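Local coordinates for heat shock protein, putative (Plasmodium falciparum, PDB 1Y6Z), which is the middle domain of an Hsp90-family protein that probably helps other proteins fold at the expense of ATP, at residues 157-162 with 237-242; 178-183 with 228-233; 202-207 with 254-259. All blocks are in the same frame, centred on the assembly; numbering follows the deposited sequence.

Interaction 1 (157-162 with 237-242); sequences YLKIGV and PIDEFC
Lys159 and Asp239 form the charged part of this helix-helix contact. Lys159 NZ gives a salt bridge of 2.8 Å to Asp239 OD1 and meets that oxygen nearly along its C-O axis. Asp239 is turned so that CG stands beside its own backbone N (chi1 -71°), and its other oxygen, OD2, accepts from the backbone N of Leu235, just before the helix, so each carboxylate oxygen has its own partner. The lysine chain is extended beyond CG, and its methylenes add to the apolar contact on the way to the charge.

In that apolar part, Lys159 and Ile238 cross at about a right angle, with Lys159 CB pressed to 3.4 Å from Ile238 CG2, tighter than a usual carbon-carbon contact. Lys159 CB also lies 3.9 Å from Cys242 CB. On one side of this centre Ile160 CD1 touches Ile238 CD1 at 4.1 Å; on the other, Cys242 SG, anti to its backbone N (chi1 174°), is placed against Lys159 CG and Val162 CG1.

The axes of the two short segments approach to 8.6 Å and run 32° from parallel. The pair joins helix 145-164 of the Hsp90 middle domain to the start of helix 237-249, which follows strand 231-234. Phe178 of strand 177-178 touches Lys159, Asp239 and Cys242, and Val162 also leans on helix 169-173.

Interaction 2 (178-183 with 228-233); sequences FYSINS and NYDVLF
Asp230 OD1 accepts two backbone N-H groups from opposite faces of its carboxylate: Asn182 N at 3.0 Å from across the contact and Val231 N at 2.8 Å, from the next residue of its own segment. Each donor stands nearly 50° out of the plane. The other oxygen, OD2, takes the hydroxyl of Ser180 on its syn lone pair, with OG to OD2 at 2.6 Å. The carboxylate thus holds a turn in which Ser180 and Ser183 exchange bonds in the pattern of a capping box: Ser180 N donates to Ser183 OG, a hydroxyl also bonded to Lys186 O, and the return bond from Ser183 N to Ser180 OG is weak. CG of Asp230 is anti to the backbone N (chi1 -162°), which carries the carboxylate to the turn, and the Asn182 amide stacks on it with planes 9° apart, the two side chains pointing opposite ways.

The turn meets the edge of a parallel sheet through a single antiparallel bridge, Ser180 and Leu232 forming a non-hydrogen-bonded pair. Two backbone bonds flank it, Phe233 N to Tyr179 O at 2.7 Å and Ile181 N to Val231 O at 3.1 Å.

The apolar side is carried by Phe233, whose ring packs one face against the turn backbone, with Ser180 CA over its centre, 4.0 Å from the plane. The Ile181 side chain crosses that of Phe233 at about a right angle, CG1 against CZ, and continues with CD1 onto Val231 CB. Leu232 in turn pairs through its backbone with Tyr205 and Ile207 of strand 204-208, so the 178-183 turn borders the outer side of strand 231-234. One water accepts from Tyr179 N and donates to Phe233 O at 2.7 Å.

Interaction 3 (202-207 with 254-259); sequences KCIYYI and YEVLDV
The Tyr206 ring carries Asp258 CA over one face, 3.8 Å above the plane and offset toward the rim, a CH-pi contact. Val256 CG1 meets the same ring obliquely, 3.7 Å from CD2. CG of Tyr206, set between its backbone N and carbonyl carbon (chi1 77°), starts the ring toward Asp258. At the edge of the Tyr254 ring, in its plane, lies Lys202 O, while Tyr254 CB receives Ile204 CD1. The Tyr205 ring lies side by side with Leu257, whose CD2 touches both Tyr205 CE2 and, at 3.5 Å, Cys203 SG.

The backbones make a parallel beta pairing between strand 204-208, the middle of a three-stranded parallel sheet, and strand 256-258 at its border. Ile204 and Tyr206 each use both N and O: Ile204 N gives an almost straight bond to Glu255 O (176°), Ile204 O takes Leu257 N at 2.7 Å, Tyr206 N reaches Leu257 O, and Tyr206 O takes Val259 N.

Ile204, Tyr206, Val256 and Asp258 face one side, where helix 237-249 packs on Tyr206 and Val256; Tyr205 and Leu257 face the other. Asp258 OD2 accepts from Asn260 N. One water bridges Lys202 O and Glu255 N.

How the interactions relate
All three contacts lie in the part of this Hsp90 middle domain from helix 145-164 onward. Interactions 2 and 3, with centres about 11 Å apart, share the parallel sheet ordered 231-234, 204-208, 256-258: one borders strand 231-234, the other joins the middle strand to 256-258. Interaction 1 lies about 18 and 16 Å from them, centre to centre. Helix 237-249 follows strand 231-234 and leads toward strand 256-258, so it connects the two outer strands while packing on helix 145-164. Along the chain, interaction 2 is nested inside interaction 1, and interaction 3 alternates with both. Phe178 joins interactions 1 and 2 by packing, Leu232 joins 2 and 3 by backbone bonds.

Interaction 1 (157-162 with 237-242)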
loop_
_atom_site.group_PDB
_atom_site.type_symbol
_atom_site.label_atom_id
_atom_site.label_comp_id
_atom_site.label_asym_id
_atom_site.label_seq_id
_atom_site.Cartn_x
_atom_site.Cartn_y
_atom_site.Cartn_z
ATOM N N TYR B 157 1.820 5.658 -19.106
ATOM C CA TYR B 157 1.973 4.219 -18.755
ATOM C C TYR B 157 1.070 3.857 -17.565
ATOM O O TYR B 157 0.492 2.802 -17.523
ATOM C CB TYR B 157 3.433 3.873 -18.443
ATOM C CG TYR B 157 4.236 3.881 -19.694
ATOM C CD1 TYR B 157 5.047 4.954 -20.011
ATOM C CD2 TYR B 157 4.119 2.849 -20.597
ATOM C CE1 TYR B 157 5.802 4.941 -21.241
ATOM C CE2 TYR B 157 4.884 2.816 -21.831
ATOM C CZ TYR B 157 5.702 3.844 -22.133
ATOM O OH TYR B 157 6.381 3.872 -23.375
ATOM N N LEU B 158 1.004 4.750 -16.617
ATOM C CA LEU B 158 0.160 4.493 -15.419
ATOM C C LEU B 158 -1.303 4.390 -15.831
ATOM O O LEU B 158 -2.027 3.499 -15.372
ATOM C CB LEU B 158 0.408 5.596 -14.416
ATOM C CG LEU B 158 1.591 5.378 -13.464
ATOM C CD1 LEU B 158 2.976 5.275 -14.167
ATOM C CD2 LEU B 158 1.588 6.523 -12.399
ATOM N N LYS B 159 -1.706 5.238 -16.803
ATOM C CA LYS B 159 -3.104 5.269 -17.325
ATOM C C LYS B 159 -3.411 3.959 -17.967
ATOM O O LYS B 159 -4.468 3.399 -17.724
ATOM C CB LYS B 159 -3.311 6.445 -18.273
ATOM C CG LYS B 159 -3.506 7.775 -17.541
ATOM C CD LYS B 159 -3.339 8.961 -18.513
ATOM C CE LYS B 159 -3.240 10.285 -17.792
ATOM N NZ LYS B 159 -2.685 11.284 -18.829
ATOM N N ILE B 160 -2.439 3.422 -18.727
ATOM C CA ILE B 160 -2.566 2.057 -19.304
ATOM C C ILE B 160 -2.610 0.993 -18.195
ATOM O O ILE B 160 -3.388 0.044 -18.283
ATOM C CB ILE B 160 -1.463 1.774 -20.327
ATOM C CG1 ILE B 160 -1.707 2.589 -21.602
ATOM C CG2 ILE B 160 -1.366 0.238 -20.702
ATOM C CD1 ILE B 160 -0.397 2.908 -22.279
ATOM N N GLY B 161 -1.788 1.160 -17.160
ATOM C CA GLY B 161 -1.855 0.264 -15.995
ATOM C C GLY B 161 -3.255 0.155 -15.376
ATOM O O GLY B 161 -3.709 -0.955 -15.032
ATOM N N VAL B 162 -3.907 1.303 -15.220
ATOM C CA VAL B 162 -5.316 1.384 -14.741
ATOM C C VAL B 162 -6.271 0.532 -15.626
ATOM O O VAL B 162 -7.172 -0.185 -15.104
ATOM C CB VAL B 162 -5.823 2.850 -14.679
ATOM C CG1 VAL B 162 -7.348 2.884 -14.392
ATOM C CG2 VAL B 162 -5.029 3.687 -13.648
ATOM N N PRO B 237 -7.214 9.277 -26.268
ATOM C CA PRO B 237 -7.853 7.979 -26.084
ATOM C C PRO B 237 -7.295 7.354 -24.820
ATOM O O PRO B 237 -8.010 6.584 -24.187
ATOM C CB PRO B 237 -7.426 7.185 -27.321
ATOM C CG PRO B 237 -7.101 8.261 -28.356
ATOM C CD PRO B 237 -6.475 9.349 -27.547
ATOM N N ILE B 238 -6.052 7.685 -24.459
ATOM C CA ILE B 238 -5.455 7.089 -23.217
ATOM C C ILE B 238 -6.141 7.622 -21.952
ATOM O O ILE B 238 -6.553 6.795 -21.136
ATOM C CB ILE B 238 -3.903 7.102 -23.077
ATOM C CG1 ILE B 238 -3.257 6.033 -23.973
ATOM C CG2 ILE B 238 -3.508 6.604 -21.690
ATOM C CD1 ILE B 238 -1.746 6.214 -24.239
ATOM N N ASP B 239 -6.266 8.948 -21.826
ATOM C CA ASP B 239 -7.127 9.581 -20.795
ATOM C C ASP B 239 -8.489 8.889 -20.857
ATOM O O ASP B 239 -9.044 8.420 -19.841
ATOM C CB ASP B 239 -7.329 11.087 -20.993
ATOM C CG ASP B 239 -6.106 11.914 -20.713
ATOM O OD1 ASP B 239 -5.047 11.372 -20.275
ATOM O OD2 ASP B 239 -6.168 13.157 -20.909
ATOM N N GLU B 240 -9.006 8.789 -22.080
ATOM C CA GLU B 240 -10.309 8.201 -22.358
ATOM C C GLU B 240 -10.456 6.729 -21.966
ATOM O O GLU B 240 -11.393 6.389 -21.262
ATOM C CB GLU B 240 -10.700 8.473 -23.827
ATOM C CG GLU B 240 -12.172 8.274 -24.155
ATOM C CD GLU B 240 -13.065 9.339 -23.540
ATOM O OE1 GLU B 240 -14.074 8.953 -22.891
ATOM O OE2 GLU B 240 -12.759 10.557 -23.707
ATOM N N PHE B 241 -9.524 5.857 -22.376
ATOM C CA PHE B 241 -9.580 4.461 -21.903
ATOM C C PHE B 241 -9.342 4.340 -20.416
ATOM O O PHE B 241 -9.825 3.386 -19.799
ATOM C CB PHE B 241 -8.584 3.547 -22.606
ATOM C CG PHE B 241 -9.006 3.153 -23.986
ATOM C CD1 PHE B 241 -10.112 2.317 -24.181
ATOM C CD2 PHE B 241 -8.305 3.626 -25.097
ATOM C CE1 PHE B 241 -10.533 1.958 -25.469
ATOM C CE2 PHE B 241 -8.704 3.264 -26.400
ATOM C CZ PHE B 241 -9.827 2.425 -26.584
ATOM N N CYS B 242 -8.541 5.243 -19.864
ATOM C CA CYS B 242 -8.236 5.180 -18.437
ATOM C C CYS B 242 -9.525 5.444 -17.669
ATOM O O CYS B 242 -9.971 4.645 -16.831
ATOM C CB CYS B 242 -7.184 6.217 -18.048
ATOM S SG CYS B 242 -6.863 6.306 -16.218
#

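Interaction 2 (178-183 with 228-233)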
loop_
_atom_site.group_PDB
_atom_site.type_symbol
_atom_site.label_atom_id
_atom_site.label_comp_id
_atom_site.label_asym_id
_atom_site.label_seq_id
_atom_site.Cartn_x
_atom_site.Cartn_y
_atom_site.Cartn_z
ATOM N N PHE B 178 -5.457 14.543 -13.876
ATOM C CA PHE B 178 -6.173 15.120 -15.032
ATOM C C PHE B 178 -6.513 16.548 -14.727
ATOM O O PHE B 178 -6.708 16.928 -13.565
ATOM C CB PHE B 178 -7.508 14.403 -15.347
ATOM C CG PHE B 178 -7.369 12.937 -15.524
ATOM C CD1 PHE B 178 -7.490 12.073 -14.439
ATOM C CD2 PHE B 178 -7.072 12.399 -16.771
ATOM C CE1 PHE B 178 -7.341 10.712 -14.581
ATOM C CE2 PHE B 178 -6.930 11.005 -16.938
ATOM C CZ PHE B 178 -7.059 10.158 -15.828
ATOM N N TYR B 179 -6.556 17.343 -15.790
ATOM C CA TYR B 179 -7.025 18.713 -15.682
ATOM C C TYR B 179 -8.512 18.619 -15.412
ATOM O O TYR B 179 -9.145 17.670 -15.841
ATOM C CB TYR B 179 -6.754 19.456 -17.002
ATOM C CG TYR B 179 -5.317 19.917 -17.125
ATOM C CD1 TYR B 179 -4.453 19.379 -18.088
ATOM C CD2 TYR B 179 -4.802 20.822 -16.216
ATOM C CE1 TYR B 179 -3.106 19.811 -18.167
ATOM C CE2 TYR B 179 -3.480 21.258 -16.283
ATOM C CZ TYR B 179 -2.638 20.757 -17.254
ATOM O OH TYR B 179 -1.316 21.208 -17.273
ATOM N N SER B 180 -9.067 19.621 -14.728
ATOM C CA SER B 180 -10.506 19.670 -14.525
ATOM C C SER B 180 -10.964 21.112 -14.714
ATOM O O SER B 180 -10.125 21.984 -14.982
ATOM C CB SER B 180 -10.862 19.192 -13.133
ATOM O OG SER B 180 -10.439 20.136 -12.177
ATOM N N ILE B 181 -12.269 21.364 -14.543
ATOM C CA ILE B 181 -12.782 22.756 -14.525
ATOM C C ILE B 181 -12.161 23.566 -13.378
ATOM O O ILE B 181 -11.723 24.695 -13.584
ATOM C CB ILE B 181 -14.338 22.811 -14.430
ATOM C CG1 ILE B 181 -15.001 21.970 -15.560
ATOM C CG2 ILE B 181 -14.820 24.285 -14.385
ATOM C CD1 ILE B 181 -16.583 21.786 -15.468
ATOM N N ASN B 182 -12.131 23.006 -12.167
ATOM C CA ASN B 182 -11.658 23.776 -11.035
ATOM C C ASN B 182 -10.159 23.780 -10.791
ATOM O O ASN B 182 -9.687 24.575 -9.981
ATOM C CB ASN B 182 -12.402 23.403 -9.764
ATOM C CG ASN B 182 -13.896 23.532 -9.916
ATOM O OD1 ASN B 182 -14.653 22.937 -9.139
ATOM N ND2 ASN B 182 -14.338 24.263 -10.948
ATOM N N SER B 183 -9.414 22.915 -11.500
ATOM C CA SER B 183 -7.994 22.659 -11.182
ATOM C C SER B 183 -7.003 23.771 -11.576
ATOM O O SER B 183 -5.952 23.940 -10.929
ATOM C CB SER B 183 -7.546 21.326 -11.788
ATOM O OG SER B 183 -7.194 21.484 -13.150
ATOM N N ASN B 228 -22.418 23.225 -9.855
ATOM C CA ASN B 228 -21.082 23.557 -9.350
ATOM C C ASN B 228 -20.248 22.301 -9.067
ATOM O O ASN B 228 -19.482 22.244 -8.092
ATOM C CB ASN B 228 -21.191 24.406 -8.087
ATOM C CG ASN B 228 -21.763 25.799 -8.372
ATOM O OD1 ASN B 228 -21.104 26.625 -9.006
ATOM N ND2 ASN B 228 -23.010 26.033 -7.948
ATOM N N TYR B 229 -20.463 21.267 -9.860
ATOM C CA TYR B 229 -19.665 20.034 -9.714
ATOM C C TYR B 229 -18.375 20.206 -10.526
ATOM O O TYR B 229 -18.389 20.857 -11.591
ATOM C CB TYR B 229 -20.451 18.810 -10.175
ATOM C CG TYR B 229 -21.596 18.376 -9.273
ATOM C CD1 TYR B 229 -21.839 19.006 -8.042
ATOM C CD2 TYR B 229 -22.449 17.337 -9.670
ATOM C CE1 TYR B 229 -22.896 18.608 -7.218
ATOM C CE2 TYR B 229 -23.519 16.907 -8.840
ATOM C CZ TYR B 229 -23.730 17.553 -7.627
ATOM O OH TYR B 229 -24.767 17.153 -6.808
ATOM N N ASP B 230 -17.249 19.661 -10.040
ATOM C CA ASP B 230 -16.074 19.595 -10.909
ATOM C C ASP B 230 -16.230 18.455 -11.899
ATOM O O ASP B 230 -16.939 17.478 -11.639
ATOM C CB ASP B 230 -14.753 19.489 -10.108
ATOM C CG ASP B 230 -13.512 19.873 -10.953
ATOM O OD1 ASP B 230 -13.672 20.445 -12.044
ATOM O OD2 ASP B 230 -12.366 19.624 -10.498
ATOM N N VAL B 231 -15.547 18.592 -13.037
ATOM C CA VAL B 231 -15.508 17.590 -14.074
ATOM C C VAL B 231 -14.073 17.501 -14.584
ATOM O O VAL B 231 -13.457 18.498 -14.951
ATOM C CB VAL B 231 -16.406 17.961 -15.276
ATOM C CG1 VAL B 231 -16.280 16.946 -16.411
ATOM C CG2 VAL B 231 -17.847 18.004 -14.841
ATOM N N LEU B 232 -13.560 16.278 -14.642
ATOM C CA LEU B 232 -12.213 16.055 -15.192
ATOM C C LEU B 232 -12.239 16.070 -16.705
ATOM O O LEU B 232 -13.244 15.696 -17.311
ATOM C CB LEU B 232 -11.704 14.675 -14.786
ATOM C CG LEU B 232 -11.858 14.369 -13.305
ATOM C CD1 LEU B 232 -11.723 12.819 -13.136
ATOM C CD2 LEU B 232 -10.830 15.219 -12.576
ATOM N N PHE B 233 -11.111 16.428 -17.307
ATOM C CA PHE B 233 -10.993 16.396 -18.763
ATOM C C PHE B 233 -10.219 15.176 -19.292
ATOM O O PHE B 233 -9.096 14.902 -18.852
ATOM C CB PHE B 233 -10.301 17.675 -19.243
ATOM C CG PHE B 233 -11.004 18.966 -18.847
ATOM C CD1 PHE B 233 -10.264 20.122 -18.629
ATOM C CD2 PHE B 233 -12.395 19.021 -18.696
ATOM C CE1 PHE B 233 -10.905 21.329 -18.268
ATOM C CE2 PHE B 233 -13.047 20.222 -18.322
ATOM C CZ PHE B 233 -12.314 21.354 -18.109
HETATM O O HOH W 1 -6.736 16.210 -18.400
#

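Interaction 3 (202-207 with 254-259)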
loop_
_atom_site.group_PDB
_atom_site.type_symbol
_atom_site.label_atom_id
_atom_site.label_comp_id
_atom_site.label_asym_id
_atom_site.label_seq_id
_atom_site.Cartn_x
_atom_site.Cartn_y
_atom_site.Cartn_z
ATOM N N LYS B 202 -22.568 12.467 -5.877
ATOM C CA LYS B 202 -22.268 11.046 -5.643
ATOM C C LYS B 202 -21.233 10.467 -6.618
ATOM O O LYS B 202 -20.670 9.406 -6.359
ATOM C CB LYS B 202 -23.559 10.192 -5.652
ATOM C CG LYS B 202 -24.295 10.061 -7.004
ATOM C CD LYS B 202 -25.332 11.219 -7.222
ATOM C CE LYS B 202 -26.198 11.084 -8.495
ATOM N NZ LYS B 202 -25.424 10.948 -9.791
ATOM N N CYS B 203 -20.970 11.180 -7.713
ATOM C CA CYS B 203 -20.236 10.611 -8.867
ATOM C C CYS B 203 -19.037 11.446 -9.195
ATOM O O CYS B 203 -19.033 12.646 -8.920
ATOM C CB CYS B 203 -21.103 10.651 -10.133
ATOM S SG CYS B 203 -22.400 9.466 -10.226
ATOM N N ILE B 204 -18.054 10.823 -9.861
ATOM C CA ILE B 204 -16.925 11.570 -10.403
ATOM C C ILE B 204 -17.271 11.725 -11.857
ATOM O O ILE B 204 -17.541 10.724 -12.529
ATOM C CB ILE B 204 -15.574 10.751 -10.266
ATOM C CG1 ILE B 204 -15.238 10.472 -8.796
ATOM C CG2 ILE B 204 -14.415 11.454 -10.945
ATOM C CD1 ILE B 204 -14.246 9.306 -8.644
ATOM N N TYR B 205 -17.244 12.955 -12.369
ATOM C CA TYR B 205 -17.604 13.178 -13.776
ATOM C C TYR B 205 -16.387 13.448 -14.590
ATOM O O TYR B 205 -15.456 14.022 -14.081
ATOM C CB TYR B 205 -18.584 14.353 -13.923
ATOM C CG TYR B 205 -19.893 14.075 -13.227
ATOM C CD1 TYR B 205 -20.096 14.440 -11.876
ATOM C CD2 TYR B 205 -20.914 13.400 -13.897
ATOM C CE1 TYR B 205 -21.316 14.148 -11.226
ATOM C CE2 TYR B 205 -22.125 13.114 -13.274
ATOM C CZ TYR B 205 -22.322 13.496 -11.949
ATOM O OH TYR B 205 -23.524 13.175 -11.365
ATOM N N TYR B 206 -16.406 13.040 -15.858
ATOM C CA TYR B 206 -15.422 13.507 -16.826
ATOM C C TYR B 206 -16.022 13.811 -18.198
ATOM O O TYR B 206 -17.121 13.392 -18.487
ATOM C CB TYR B 206 -14.267 12.498 -16.963
ATOM C CG TYR B 206 -14.578 11.272 -17.770
ATOM C CD1 TYR B 206 -14.254 11.219 -19.128
ATOM C CD2 TYR B 206 -15.146 10.157 -17.178
ATOM C CE1 TYR B 206 -14.512 10.091 -19.874
ATOM C CE2 TYR B 206 -15.424 9.015 -17.931
ATOM C CZ TYR B 206 -15.094 9.008 -19.278
ATOM O OH TYR B 206 -15.339 7.887 -20.022
ATOM N N ILE B 207 -15.271 14.523 -19.029
ATOM C CA ILE B 207 -15.738 14.909 -20.384
ATOM C C ILE B 207 -14.631 14.897 -21.451
ATOM O O ILE B 207 -13.627 15.617 -21.324
ATOM C CB ILE B 207 -16.453 16.297 -20.375
ATOM C CG1 ILE B 207 -17.012 16.640 -21.768
ATOM C CG2 ILE B 207 -15.533 17.448 -19.864
ATOM C CD1 ILE B 207 -18.169 17.644 -21.729
ATOM N N TYR B 254 -16.789 4.836 -6.044
ATOM C CA TYR B 254 -17.433 5.902 -6.842
ATOM C C TYR B 254 -17.592 5.516 -8.287
ATOM O O TYR B 254 -16.679 4.990 -8.900
ATOM C CB TYR B 254 -16.619 7.192 -6.784
ATOM C CG TYR B 254 -16.581 7.785 -5.417
ATOM C CD1 TYR B 254 -15.537 7.524 -4.555
ATOM C CD2 TYR B 254 -17.637 8.568 -4.960
ATOM C CE1 TYR B 254 -15.513 8.065 -3.264
ATOM C CE2 TYR B 254 -17.632 9.119 -3.691
ATOM C CZ TYR B 254 -16.573 8.851 -2.843
ATOM O OH TYR B 254 -16.573 9.404 -1.584
ATOM N N GLU B 255 -18.763 5.793 -8.837
ATOM C CA GLU B 255 -18.968 5.648 -10.247
ATOM C C GLU B 255 -18.296 6.824 -10.940
ATOM O O GLU B 255 -18.192 7.896 -10.360
ATOM C CB GLU B 255 -20.465 5.566 -10.530
ATOM C CG GLU B 255 -20.950 4.146 -10.408
ATOM C CD GLU B 255 -22.433 4.058 -10.259
ATOM O OE1 GLU B 255 -22.875 3.378 -9.294
ATOM O OE2 GLU B 255 -23.152 4.677 -11.097
ATOM N N VAL B 256 -17.804 6.602 -12.154
ATOM C CA VAL B 256 -17.096 7.629 -12.894
ATOM C C VAL B 256 -17.796 7.865 -14.230
ATOM O O VAL B 256 -17.699 7.061 -15.160
ATOM C CB VAL B 256 -15.627 7.190 -13.143
ATOM C CG1 VAL B 256 -14.954 8.160 -14.081
ATOM C CG2 VAL B 256 -14.878 7.060 -11.799
ATOM N N LEU B 257 -18.503 8.967 -14.339
ATOM C CA LEU B 257 -19.425 9.119 -15.455
ATOM C C LEU B 257 -18.896 10.029 -16.540
ATOM O O LEU B 257 -18.383 11.123 -16.261
ATOM C CB LEU B 257 -20.755 9.655 -14.910
ATOM C CG LEU B 257 -21.813 8.637 -14.463
ATOM C CD1 LEU B 257 -21.312 7.386 -13.721
ATOM C CD2 LEU B 257 -22.869 9.375 -13.659
ATOM N N ASP B 258 -19.016 9.570 -17.780
ATOM C CA ASP B 258 -18.794 10.427 -18.924
ATOM C C ASP B 258 -20.003 11.363 -18.900
ATOM O O ASP B 258 -21.122 10.885 -18.669
ATOM C CB ASP B 258 -18.779 9.596 -20.225
ATOM C CG ASP B 258 -18.332 10.404 -21.447
ATOM O OD1 ASP B 258 -17.836 9.794 -22.416
ATOM O OD2 ASP B 258 -18.478 11.640 -21.465
ATOM N N VAL B 259 -19.775 12.661 -19.114
ATOM C CA VAL B 259 -20.834 13.692 -19.137
ATOM C C VAL B 259 -21.821 13.452 -20.299
ATOM O O VAL B 259 -22.883 14.093 -20.364
ATOM C CB VAL B 259 -20.203 15.121 -19.231
ATOM C CG1 VAL B 259 -21.158 16.156 -19.807
ATOM C CG2 VAL B 259 -19.687 15.565 -17.872
HETATM O O HOH W 2 -20.905 6.917 -7.029
#